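Long-range contact in Mypaa.01249.c (Mycobacterium paratuberculosis, PDB 3RD5), which probably acts as an oxidoreductase of the short-chain dehydrogenase/reductase (SDR) family, though its substrate is not known: residues A94-V99 with G113-G118. Sequence-based numbering, arbitrary orientation.
Sequences AGIMAV and GTNHLG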
loop_
_atom_site.group_PDB
_atom_site.type_symbol
_atom_site.label_atom_id
_atom_site.label_comp_id
_atom_site.label_asym_id
_atom_site.label_seq_id
_atom_site.Cartn_x
_atom_site.Cartn_y
_atom_site.Cartn_z
ATOM N N ALA A 94 4.052 -2.280 2.348
ATOM C CA ALA A 94 4.663 -2.377 3.668
ATOM C C ALA A 94 3.665 -2.005 4.743
ATOM O O ALA A 94 2.928 -1.047 4.614
ATOM C CB ALA A 94 5.866 -1.420 3.784
ATOM N N GLY A 95 3.699 -2.701 5.863
ATOM C CA GLY A 95 2.868 -2.317 6.992
ATOM C C GLY A 95 3.412 -2.882 8.282
ATOM O O GLY A 95 4.157 -3.884 8.300
ATOM N N ILE A 96 3.049 -2.210 9.359
ATOM C CA ILE A 96 3.188 -2.751 10.696
ATOM C C ILE A 96 1.787 -2.874 11.302
ATOM O O ILE A 96 0.875 -2.143 10.944
ATOM C CB ILE A 96 4.138 -1.897 11.580
ATOM C CG1 ILE A 96 3.658 -0.479 11.728
ATOM C CG2 ILE A 96 5.584 -1.940 10.995
ATOM C CD1 ILE A 96 4.506 0.365 12.746
ATOM N N MET A 97 1.632 -3.756 12.276
ATOM C CA MET A 97 0.320 -4.184 12.727
ATOM C C MET A 97 0.243 -4.431 14.239
ATOM O O MET A 97 0.881 -5.356 14.762
ATOM C CB MET A 97 -0.146 -5.474 11.972
ATOM C CG MET A 97 -1.537 -5.914 12.337
ATOM S SD MET A 97 -2.155 -7.304 11.316
ATOM C CE MET A 97 -1.172 -8.678 11.952
ATOM N N ALA A 98 -0.605 -3.644 14.899
ATOM C CA ALA A 98 -0.973 -3.861 16.316
ATOM C C ALA A 98 0.227 -3.907 17.245
ATOM O O ALA A 98 0.369 -4.752 18.109
ATOM C CB ALA A 98 -1.842 -5.101 16.441
ATOM N N VAL A 99 1.102 -2.940 17.055
ATOM C CA VAL A 99 2.334 -2.729 17.828
ATOM C C VAL A 99 2.065 -1.744 18.993
ATOM O O VAL A 99 1.033 -1.063 19.008
ATOM C CB VAL A 99 3.455 -2.183 16.932
ATOM C CG1 VAL A 99 3.860 -3.249 15.870
ATOM C CG2 VAL A 99 3.078 -0.872 16.270
ATOM N N GLY A 113 1.624 6.518 10.730
ATOM C CA GLY A 113 2.805 7.114 10.101
ATOM C C GLY A 113 3.423 6.223 9.038
ATOM O O GLY A 113 3.834 6.708 7.966
ATOM N N THR A 114 3.553 4.954 9.326
ATOM C CA THR A 114 4.162 3.987 8.408
ATOM C C THR A 114 3.183 3.613 7.299
ATOM O O THR A 114 3.483 3.683 6.106
ATOM C CB THR A 114 4.558 2.689 9.141
ATOM O OG1 THR A 114 5.471 2.995 10.210
ATOM C CG2 THR A 114 5.208 1.666 8.177
ATOM N N ASN A 115 1.978 3.188 7.685
ATOM C CA ASN A 115 1.074 2.502 6.775
ATOM C C ASN A 115 0.375 3.479 5.852
ATOM O O ASN A 115 0.108 3.157 4.698
ATOM C CB ASN A 115 0.029 1.753 7.588
ATOM C CG ASN A 115 0.595 0.641 8.462
ATOM O OD1 ASN A 115 1.779 0.284 8.358
ATOM N ND2 ASN A 115 -0.250 0.078 9.341
ATOM N N HIS A 116 0.062 4.669 6.370
ATOM C CA HIS A 116 -0.600 5.693 5.579
ATOM C C HIS A 116 0.303 6.876 5.207
ATOM O O HIS A 116 0.503 7.168 4.022
ATOM C CB HIS A 116 -1.888 6.194 6.285
ATOM C CG HIS A 116 -2.506 7.371 5.625
ATOM N ND1 HIS A 116 -3.047 7.324 4.361
ATOM C CD2 HIS A 116 -2.651 8.648 6.051
ATOM C CE1 HIS A 116 -3.476 8.534 4.022
ATOM N NE2 HIS A 116 -3.252 9.363 5.041
ATOM N N LEU A 117 0.818 7.610 6.193
ATOM C CA LEU A 117 1.471 8.885 5.859
ATOM C C LEU A 117 2.715 8.752 5.019
ATOM O O LEU A 117 2.937 9.526 4.081
ATOM C CB LEU A 117 1.743 9.749 7.115
ATOM C CG LEU A 117 0.474 10.183 7.876
ATOM C CD1 LEU A 117 0.795 10.690 9.317
ATOM C CD2 LEU A 117 -0.351 11.250 7.115
ATOM N N GLY A 118 3.524 7.736 5.307
ATOM C CA GLY A 118 4.740 7.557 4.500
ATOM C C GLY A 118 4.391 7.168 3.049
ATOM O O GLY A 118 5.029 7.628 2.120
#
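Asn115 reaches from helix 110-126 to Ile96, in the loop that follows strand 87-92, and its carboxamide pairs with the backbone N-H and C=O of Ile96. From CB, CG of Asn115 lies anti to the backbone carbonyl carbon (chi1 -64°), which sends the carboxamide out to the loop and puts CG 3.7 Å from Ile96 O. At one corner of this amide, OD1 of Asn115 accepts from Ile96 N at 3.0 Å, on a lone pair in the carbonyl plane. OD1 of Asn115 also lies 3.1 Å from Gly95 CA. At the other corner, ND2 of Asn115 donates to Ile96 O at 3.0 Å. That bond is nearly straight (172°), and Ile96 O lies almost in the amide plane. Ser168 OG of helix 161-185 is a second hydrogen-bond partner of ND2.

Beside this pair the contact is van der Waals: Ile96 CG1 passes 3.9 Å from Asn115 OD1, and Ile96 CD1 ends 3.8 Å from Thr114 OG1. The Ile96 and Thr114 side chains cross at about a right angle. Thr114 OG1 is hydrogen-bonded back to Ser110 O, one turn earlier in its own helix.

Gly118 N bonds to Gly113 O in a wider pi-type turn around Asn115, where Asn115 O is hydrogen-bonded to Asn172 ND2 and His119 ND1. Ala94 and Gly95 belong to the NAG sequence of classical SDR enzymes, and Asn115 probably corresponds to their helix asparagine. Flipping the buried amide would lose both bonds to Ile96. Ser168 adds a third grip, and the loop is tied to helix 110-126.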